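Local structure of stage II sporulation protein E (SpoIIE) (Moorella thermoacetica, 3ZT9) at residues 4-9 with 188-193; 32-37 with 87-92; 106-111 with 143-148. The protein is probably a manganese-dependent protein phosphatase of the SpoIIE family within the PP2C clan, acting in a stressosome-type pathway adapted to control secondary messenger signalling. All coordinates share one frame; numbering follows the deposited sequence. Where two conformers were deposited one is given.

Contact 1: residues 4-9 with 188-193; sequences LEVGIY and AVIVAR. With MN (manganese (II) ion), chain D.
Glu5 and Arg193 run side by side, their side chains pointing the same way, where the N-terminal strand pairs antiparallel with the last strand in one sheet of the PP2C-type beta sandwich. Arg193 CG sits between its backbone N and carbonyl carbon (chi1 59°), and the extended chain carries the guanidinium alongside the carboxylate. Two nitrogens grip one oxygen: Arg193 NE lies 3.1 Å and Arg193 NH2 3.3 Å from Glu5 OE1. The oxygen lies in the guanidinium plane, yet both nitrogens meet it from above one face of the carboxylate, the two planes being 38° apart. Glu5 OE2 takes the N-H of Ala169, while Arg193 NH1 reaches the carbonyls of Leu162 and Asn164. An alanine in place of Arg193 would probably leave the Glu5 carboxylate without its mate and those carbonyls without their donor. On the opposite face the side chains of Val6 and Ile190 cross, Val6 CG1 coming 3.8 Å from Ile190 CG2, and Leu4 CD2 rests 3.9 Å from Ala192 CB. Between these faces, Gly7 N donates almost straight to Val191 O at 2.8 Å. At the chain end Arg193 OXT binds manganese at 2.3 Å, and metal-bound water 1 donates to Arg193 O.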
loop_
_atom_site.group_PDB
_atom_site.type_symbol
_atom_site.label_atom_id
_atom_site.label_comp_id
_atom_site.label_asym_id
_atom_site.label_seq_id
_atom_site.Cartn_x
_atom_site.Cartn_y
_atom_site.Cartn_z
ATOM N N LEU A 4 2.958 12.772 -11.106
ATOM C CA LEU A 4 3.217 12.208 -9.768
ATOM C C LEU A 4 4.361 11.199 -9.891
ATOM O O LEU A 4 4.273 10.255 -10.663
ATOM C CB LEU A 4 1.948 11.558 -9.187
ATOM C CG LEU A 4 1.989 11.175 -7.710
ATOM C CD1 LEU A 4 1.965 12.415 -6.787
ATOM C CD2 LEU A 4 0.840 10.233 -7.332
ATOM N N GLU A 5 5.449 11.420 -9.155
ATOM C CA GLU A 5 6.584 10.524 -9.159
ATOM C C GLU A 5 6.270 9.366 -8.219
ATOM O O GLU A 5 5.817 9.599 -7.093
ATOM C CB GLU A 5 7.822 11.257 -8.642
ATOM C CG GLU A 5 9.087 10.433 -8.721
ATOM C CD GLU A 5 10.350 11.123 -8.172
ATOM O OE1 GLU A 5 10.305 12.051 -7.300
ATOM O OE2 GLU A 5 11.417 10.689 -8.626
ATOM N N VAL A 6 6.516 8.134 -8.644
ATOM C CA VAL A 6 6.216 7.003 -7.745
ATOM C C VAL A 6 7.357 6.012 -7.743
ATOM O O VAL A 6 7.858 5.633 -8.805
ATOM C CB VAL A 6 4.949 6.216 -8.166
ATOM C CG1 VAL A 6 4.622 5.139 -7.128
ATOM C CG2 VAL A 6 3.763 7.154 -8.368
ATOM N N GLY A 7 7.774 5.600 -6.551
ATOM C CA GLY A 7 8.805 4.592 -6.393
ATOM C C GLY A 7 8.224 3.362 -5.702
ATOM O O GLY A 7 7.422 3.470 -4.761
ATOM N N ILE A 8 8.650 2.184 -6.174
ATOM C CA ILE A 8 8.253 0.912 -5.562
ATOM C C ILE A 8 9.500 0.116 -5.199
ATOM O O ILE A 8 10.417 0.006 -6.004
ATOM C CB ILE A 8 7.443 0.064 -6.551
ATOM C CG1 ILE A 8 6.107 0.746 -6.855
ATOM C CG2 ILE A 8 7.213 -1.335 -5.991
ATOM C CD1 ILE A 8 5.241 -0.044 -7.865
ATOM N N TYR A 9 9.488 -0.537 -4.032
ATOM C CA TYR A 9 10.550 -1.479 -3.676
ATOM C C TYR A 9 9.946 -2.675 -2.985
ATOM O O TYR A 9 9.068 -2.519 -2.131
ATOM C CB TYR A 9 11.526 -0.836 -2.705
ATOM C CG TYR A 9 12.584 -1.775 -2.143
ATOM C CD1 TYR A 9 13.774 -1.997 -2.844
ATOM C CD2 TYR A 9 12.425 -2.387 -0.890
ATOM C CE1 TYR A 9 14.765 -2.841 -2.329
ATOM C CE2 TYR A 9 13.437 -3.233 -0.369
ATOM C CZ TYR A 9 14.597 -3.431 -1.090
ATOM O OH TYR A 9 15.590 -4.256 -0.570
ATOM N N ALA A 188 7.759 -4.332 1.526
ATOM C CA ALA A 188 7.215 -3.660 0.367
ATOM C C ALA A 188 7.009 -2.194 0.734
ATOM O O ALA A 188 6.497 -1.893 1.808
ATOM C CB ALA A 188 5.862 -4.277 -0.036
ATOM N N VAL A 189 7.374 -1.290 -0.162
ATOM C CA VAL A 189 7.247 0.135 0.113
ATOM C C VAL A 189 6.889 0.857 -1.154
ATOM O O VAL A 189 7.509 0.590 -2.185
ATOM C CB VAL A 189 8.601 0.763 0.541
ATOM C CG1 VAL A 189 8.349 2.215 1.062
ATOM C CG2 VAL A 189 9.292 -0.080 1.587
ATOM N N ILE A 190 5.958 1.822 -1.059
ATOM C CA ILE A 190 5.679 2.754 -2.164
ATOM C C ILE A 190 5.825 4.183 -1.642
ATOM O O ILE A 190 5.389 4.470 -0.533
ATOM C CB ILE A 190 4.218 2.598 -2.661
ATOM C CG1 ILE A 190 4.046 1.204 -3.280
ATOM C CG2 ILE A 190 3.898 3.649 -3.696
ATOM C CD1 ILE A 190 2.567 0.939 -3.716
ATOM N N VAL A 191 6.468 5.072 -2.399
ATOM C CA VAL A 191 6.414 6.504 -2.096
ATOM C C VAL A 191 5.925 7.186 -3.367
ATOM O O VAL A 191 6.413 6.846 -4.425
ATOM C CB VAL A 191 7.809 7.041 -1.750
ATOM C CG1 VAL A 191 7.804 8.577 -1.753
ATOM C CG2 VAL A 191 8.288 6.463 -0.361
ATOM N N ALA A 192 4.975 8.109 -3.238
ATOM C CA ALA A 192 4.439 8.899 -4.361
ATOM C C ALA A 192 4.499 10.371 -3.970
ATOM O O ALA A 192 4.104 10.732 -2.866
ATOM C CB ALA A 192 3.003 8.508 -4.654
ATOM N N ARG A 193 4.989 11.235 -4.854
ATOM C CA ARG A 193 5.027 12.648 -4.509
ATOM C C ARG A 193 5.059 13.515 -5.729
ATOM O O ARG A 193 5.448 13.044 -6.797
ATOM C CB ARG A 193 6.263 12.917 -3.682
ATOM C CG ARG A 193 7.533 12.542 -4.416
ATOM C CD ARG A 193 8.738 12.516 -3.469
ATOM N NE ARG A 193 9.928 12.294 -4.264
ATOM C CZ ARG A 193 11.165 12.338 -3.787
ATOM N NH1 ARG A 193 11.386 12.557 -2.503
ATOM N NH2 ARG A 193 12.159 12.159 -4.622
ATOM O OXT ARG A 193 4.727 14.691 -5.627
HETATM MN MN MN D . 5.318 16.540 -6.917
HETATM O O HOH W 1 7.187 15.382 -7.509
HETATM O O HOH W 2 6.712 17.410 -5.499
HETATM O O HOH W 3 6.193 18.136 -8.211
HETATM O O HOH W 4 4.043 15.670 -8.504
#

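Contact 2: residues 32-37 with 87-92; sequences IFLAVG and CRVDRR
Ile32 and Val89 form a hydrogen-bonded antiparallel pair within the second sheet of the sandwich, each N donating to the other's O; the bond from Val89 N to Ile32 O is 2.8 Å long and nearly straight at 177°. Beyond this pair the guanidinium of Arg91 turns to Glu141 and to the hydroxyl of Tyr139. Phe33 comes next, on the other face of the sheet, in a non-hydrogen-bonded pair with Arg88. Arg88 CG is anti to the backbone N (chi1 174°) and the chain stays extended to NE, lying alongside the ring with Arg88 CG 3.6 Å from Phe33 CE2 and Arg88 NE 3.7 Å from Phe33 CZ. Ring and guanidinium planes stand 85° apart, far from a parallel stack. Leu34 returns to the face of Ile32 and repeats the double backbone bond with Cys87; Leu34 CD1 lies 4.4 Å from Val89 CG2. The chemistry is divided by face: Leu34 and Val89, with Cys87, turn apolar side chains to Ile147 and Phe145 of the opposing sheet, whereas the methylenes and NE of Arg88 lie beside the buried Phe33 ring while Asn62 binds its guanidinium end, so one residue supplies both apolar contact and a polar end.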
loop_
_atom_site.group_PDB
_atom_site.type_symbol
_atom_site.label_atom_id
_atom_site.label_comp_id
_atom_site.label_asym_id
_atom_site.label_seq_id
_atom_site.Cartn_x
_atom_site.Cartn_y
_atom_site.Cartn_z
ATOM N N ILE A 32 -4.867 8.167 -9.544
ATOM C CA ILE A 32 -3.799 7.202 -9.337
ATOM C C ILE A 32 -4.173 6.287 -8.172
ATOM O O ILE A 32 -4.632 6.769 -7.127
ATOM C CB ILE A 32 -2.465 7.925 -9.037
ATOM C CG1 ILE A 32 -2.111 8.864 -10.190
ATOM C CG2 ILE A 32 -1.360 6.912 -8.826
ATOM C CD1 ILE A 32 -0.731 9.437 -10.124
ATOM N N PHE A 33 -4.019 4.983 -8.360
ATOM C CA PHE A 33 -4.239 4.039 -7.284
ATOM C C PHE A 33 -2.898 3.475 -6.824
ATOM O O PHE A 33 -2.035 3.139 -7.631
ATOM C CB PHE A 33 -5.125 2.900 -7.748
ATOM C CG PHE A 33 -6.524 3.343 -8.136
ATOM C CD1 PHE A 33 -6.749 3.968 -9.358
ATOM C CD2 PHE A 33 -7.596 3.122 -7.289
ATOM C CE1 PHE A 33 -8.044 4.374 -9.732
ATOM C CE2 PHE A 33 -8.881 3.500 -7.667
ATOM C CZ PHE A 33 -9.099 4.117 -8.897
ATOM N N LEU A 34 -2.745 3.385 -5.512
ATOM C CA LEU A 34 -1.503 2.896 -4.920
ATOM C C LEU A 34 -1.881 1.830 -3.925
ATOM O O LEU A 34 -2.652 2.114 -3.025
ATOM C CB LEU A 34 -0.790 4.030 -4.128
ATOM C CG LEU A 34 -0.572 5.362 -4.871
ATOM C CD1 LEU A 34 -0.122 6.406 -3.862
ATOM C CD2 LEU A 34 0.480 5.218 -5.938
ATOM N N ALA A 35 -1.315 0.633 -4.038
ATOM C CA ALA A 35 -1.742 -0.435 -3.157
ATOM C C ALA A 35 -0.573 -1.288 -2.724
ATOM O O ALA A 35 0.353 -1.548 -3.515
ATOM C CB ALA A 35 -2.812 -1.343 -3.862
ATOM N N VAL A 36 -0.645 -1.772 -1.475
ATOM C CA VAL A 36 0.329 -2.768 -1.023
ATOM C C VAL A 36 -0.433 -3.910 -0.381
ATOM O O VAL A 36 -1.317 -3.684 0.419
ATOM C CB VAL A 36 1.353 -2.176 0.018
ATOM C CG1 VAL A 36 2.264 -3.264 0.577
ATOM C CG2 VAL A 36 2.216 -1.042 -0.633
ATOM N N GLY A 37 -0.049 -5.142 -0.690
ATOM C CA GLY A 37 -0.669 -6.287 -0.044
ATOM C C GLY A 37 0.428 -7.105 0.627
ATOM O O GLY A 37 1.586 -7.116 0.184
ATOM N N CYS A 87 -4.820 3.416 -1.614
ATOM C CA CYS A 87 -5.033 4.872 -1.620
ATOM C C CYS A 87 -5.476 5.243 -3.010
ATOM O O CYS A 87 -4.867 4.825 -3.994
ATOM C CB CYS A 87 -3.735 5.650 -1.367
ATOM S SG CYS A 87 -3.063 5.568 0.284
ATOM N N ARG A 88 -6.506 6.060 -3.105
ATOM C CA ARG A 88 -6.992 6.490 -4.414
ATOM C C ARG A 88 -6.796 7.996 -4.415
ATOM O O ARG A 88 -7.377 8.682 -3.593
ATOM C CB ARG A 88 -8.476 6.143 -4.600
ATOM C CG ARG A 88 -9.114 6.687 -5.913
ATOM C CD ARG A 88 -10.635 6.289 -5.959
ATOM N NE ARG A 88 -11.285 6.555 -7.247
ATOM C CZ ARG A 88 -11.702 7.750 -7.637
ATOM N NH1 ARG A 88 -11.525 8.810 -6.854
ATOM N NH2 ARG A 88 -12.289 7.895 -8.815
ATOM N N VAL A 89 -5.933 8.485 -5.287
ATOM C CA VAL A 89 -5.593 9.917 -5.304
ATOM C C VAL A 89 -6.118 10.572 -6.557
ATOM O O VAL A 89 -5.628 10.319 -7.660
ATOM C CB VAL A 89 -4.071 10.091 -5.267
ATOM C CG1 VAL A 89 -3.715 11.554 -5.047
ATOM C CG2 VAL A 89 -3.497 9.176 -4.164
ATOM N N ASP A 90 -7.144 11.389 -6.400
ATOM C CA ASP A 90 -7.739 12.066 -7.510
ATOM C C ASP A 90 -7.091 13.419 -7.642
ATOM O O ASP A 90 -7.553 14.368 -7.063
ATOM C CB ASP A 90 -9.221 12.207 -7.183
ATOM C CG ASP A 90 -10.029 12.696 -8.315
ATOM O OD1 ASP A 90 -9.518 13.335 -9.265
ATOM O OD2 ASP A 90 -11.252 12.458 -8.203
ATOM N N ARG A 91 -6.014 13.512 -8.410
ATOM C CA ARG A 91 -5.250 14.753 -8.418
ATOM C C ARG A 91 -5.998 15.893 -9.099
ATOM O O ARG A 91 -5.871 17.042 -8.717
ATOM C CB ARG A 91 -3.892 14.485 -9.061
ATOM C CG ARG A 91 -3.169 13.346 -8.376
ATOM C CD ARG A 91 -1.828 13.086 -9.035
ATOM N NE ARG A 91 -0.929 14.220 -8.857
ATOM C CZ ARG A 91 -0.274 14.848 -9.829
ATOM N NH1 ARG A 91 -0.406 14.497 -11.115
ATOM N NH2 ARG A 91 0.522 15.851 -9.494
ATOM N N ARG A 92 -6.832 15.561 -10.071
ATOM C CA ARG A 92 -7.576 16.569 -10.811
ATOM C C ARG A 92 -8.643 17.229 -9.928
ATOM O O ARG A 92 -8.848 18.448 -9.972
ATOM C CB ARG A 92 -8.201 15.939 -12.049
ATOM C CG ARG A 92 -9.051 14.741 -11.710
ATOM C CD ARG A 92 -10.035 14.391 -12.782
ATOM N NE ARG A 92 -11.018 13.419 -12.306
ATOM C CZ ARG A 92 -11.153 12.206 -12.807
ATOM N NH1 ARG A 92 -10.423 11.803 -13.819
ATOM N NH2 ARG A 92 -12.060 11.410 -12.294
#

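Contact 3: residues 106-111 with 143-148; sequences VKILSA and DLFLIH
Ile108 crosses the ring of Phe145 in the close-packed half of this antiparallel pair, which lies in the same sheet of the sandwich as the chain's two terminal strands. Ile108 CG2 stands over one ring face, 4.3 Å from the centroid and 22° off the normal, a CH-pi contact displaced toward the rim, while Ile108 CG1 touches Phe145 CD2 at 3.7 Å. Farther along this face Val106 and Ile147 lie side by side, touching through their CG2 methyls. The face is turned toward the other sheet. On the reverse side Leu109 CD2 and Leu144 CD1 approach to 3.6 Å, but Lys107, paired with Leu146 by backbone bonds of 2.8 Å from each N to the other's O, leads its chain away until NZ finds Thr116 OG1. The strand pair gives out at Ser110 and the exposed Ala111, and the contact becomes polar. Ala111 N donates to Asp143 OD1 at 3.0 Å, coming from above the carboxylate plane by 47°, and Asp143 OD2 takes the N-H of Gln140. Ser110 OG turns to Gly113 O instead. Because each oxygen of the buried Asp143 carboxylate receives a backbone N-H, its charged form is likely to be favoured, and its side chain extends the polar pairing beyond the last strand bond.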
loop_
_atom_site.group_PDB
_atom_site.type_symbol
_atom_site.label_atom_id
_atom_site.label_comp_id
_atom_site.label_asym_id
_atom_site.label_seq_id
_atom_site.Cartn_x
_atom_site.Cartn_y
_atom_site.Cartn_z
ATOM N N VAL A 106 0.005 3.274 6.213
ATOM C CA VAL A 106 -0.055 4.386 5.258
ATOM C C VAL A 106 0.229 5.664 5.977
ATOM O O VAL A 106 -0.270 5.858 7.075
ATOM C CB VAL A 106 -1.467 4.484 4.674
ATOM C CG1 VAL A 106 -1.595 5.731 3.744
ATOM C CG2 VAL A 106 -1.791 3.186 3.884
ATOM N N LYS A 107 1.032 6.549 5.379
ATOM C CA LYS A 107 1.188 7.896 5.970
ATOM C C LYS A 107 1.104 8.883 4.824
ATOM O O LYS A 107 1.702 8.665 3.771
ATOM C CB LYS A 107 2.522 8.023 6.685
ATOM C CG LYS A 107 2.556 9.199 7.725
ATOM C CD LYS A 107 3.747 9.067 8.641
ATOM C CE LYS A 107 3.648 7.840 9.525
ATOM N NZ LYS A 107 2.691 8.006 10.647
ATOM N N ILE A 108 0.389 9.970 5.060
ATOM C CA ILE A 108 0.167 10.968 4.039
ATOM C C ILE A 108 0.653 12.308 4.591
ATOM O O ILE A 108 0.138 12.808 5.584
ATOM C CB ILE A 108 -1.305 11.019 3.665
ATOM C CG1 ILE A 108 -1.739 9.644 3.129
ATOM C CG2 ILE A 108 -1.560 12.168 2.666
ATOM C CD1 ILE A 108 -3.258 9.461 2.942
ATOM N N LEU A 109 1.690 12.853 3.973
ATOM C CA LEU A 109 2.278 14.108 4.437
ATOM C C LEU A 109 1.656 15.172 3.561
ATOM O O LEU A 109 1.979 15.249 2.386
ATOM C CB LEU A 109 3.800 14.122 4.245
ATOM C CG LEU A 109 4.654 13.312 5.218
ATOM C CD1 LEU A 109 4.146 11.899 5.319
ATOM C CD2 LEU A 109 6.160 13.340 4.787
ATOM N N SER A 110 0.761 15.970 4.104
ATOM C CA SER A 110 0.012 16.891 3.251
ATOM C C SER A 110 0.031 18.287 3.778
ATOM O O SER A 110 0.359 18.534 4.958
ATOM C CB SER A 110 -1.447 16.430 3.094
ATOM O OG SER A 110 -2.239 16.876 4.190
ATOM N N ALA A 111 -0.382 19.212 2.921
ATOM C CA ALA A 111 -0.392 20.630 3.269
ATOM C C ALA A 111 -1.342 20.850 4.430
ATOM O O ALA A 111 -1.208 21.819 5.170
ATOM C CB ALA A 111 -0.824 21.479 2.047
ATOM N N ASP A 143 1.981 17.013 -1.861
ATOM C CA ASP A 143 1.652 16.064 -0.794
ATOM C C ASP A 143 2.320 14.721 -1.101
ATOM O O ASP A 143 2.419 14.337 -2.263
ATOM C CB ASP A 143 0.148 15.871 -0.722
ATOM C CG ASP A 143 -0.590 17.134 -0.246
ATOM O OD1 ASP A 143 0.051 18.118 0.162
ATOM O OD2 ASP A 143 -1.830 17.133 -0.286
ATOM N N LEU A 144 2.735 14.010 -0.061
ATOM C CA LEU A 144 3.558 12.812 -0.217
ATOM C C LEU A 144 2.778 11.652 0.348
ATOM O O LEU A 144 2.060 11.811 1.344
ATOM C CB LEU A 144 4.852 12.990 0.544
ATOM C CG LEU A 144 5.512 14.366 0.390
ATOM C CD1 LEU A 144 6.445 14.716 1.524
ATOM C CD2 LEU A 144 6.250 14.329 -0.889
ATOM N N PHE A 145 2.898 10.474 -0.281
ATOM C CA PHE A 145 2.222 9.291 0.247
ATOM C C PHE A 145 3.285 8.231 0.498
ATOM O O PHE A 145 4.144 7.994 -0.347
ATOM C CB PHE A 145 1.223 8.753 -0.788
ATOM C CG PHE A 145 0.040 9.671 -1.056
ATOM C CD1 PHE A 145 0.177 10.833 -1.810
ATOM C CD2 PHE A 145 -1.201 9.375 -0.541
ATOM C CE1 PHE A 145 -0.920 11.681 -2.021
ATOM C CE2 PHE A 145 -2.283 10.212 -0.726
ATOM C CZ PHE A 145 -2.143 11.368 -1.490
ATOM N N LEU A 146 3.237 7.587 1.654
ATOM C CA LEU A 146 4.133 6.488 1.947
ATOM C C LEU A 146 3.229 5.289 2.317
ATOM O O LEU A 146 2.284 5.456 3.109
ATOM C CB LEU A 146 5.001 6.826 3.179
ATOM C CG LEU A 146 5.735 5.623 3.792
ATOM C CD1 LEU A 146 6.887 5.079 2.916
ATOM C CD2 LEU A 146 6.243 6.064 5.146
ATOM N N ILE A 147 3.483 4.111 1.745
ATOM C CA ILE A 147 2.727 2.925 2.108
ATOM C C ILE A 147 3.767 1.824 2.328
ATOM O O ILE A 147 4.661 1.657 1.513
ATOM C CB ILE A 147 1.698 2.443 0.980
ATOM C CG1 ILE A 147 0.758 3.611 0.555
ATOM C CG2 ILE A 147 0.881 1.184 1.496
ATOM C CD1 ILE A 147 -0.242 3.304 -0.585
ATOM N N HIS A 148 3.659 1.074 3.411
ATOM C CA HIS A 148 4.557 -0.066 3.549
ATOM C C HIS A 148 3.947 -1.227 4.315
ATOM O O HIS A 148 3.109 -1.051 5.183
ATOM C CB HIS A 148 5.913 0.382 4.187
ATOM C CG HIS A 148 5.803 0.964 5.558
ATOM N ND1 HIS A 148 5.726 0.183 6.696
ATOM C CD2 HIS A 148 5.768 2.254 5.983
ATOM C CE1 HIS A 148 5.650 0.970 7.760
ATOM N NE2 HIS A 148 5.658 2.227 7.353
#

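How the contacts relate
Contacts 1 and 3 belong to one sheet, their centres about 10 Å apart, and probable hydrogen bonds of 2.9 Å join them, from Phe145 N to Ala192 O and from Ile190 N to Ile147 O. Contact 2 belongs to the facing sheet, its centre about 11 Å from each of the others. Val36 CG2 packs on both, 3.7 Å from Ile190 CD1 and 3.4 Å from Ile147 CG2, and Val89 CG2 meets Phe145 CZ at 3.7 Å. Strand 31-39 runs on to Asp38, which binds manganese with Asp150 and Asp185, probably the catalytic metal centre as in PP2C phosphatases. The side chain of Ala188 lies about 8 Å from a manganese ion other than the one held by Arg193 and Glu141.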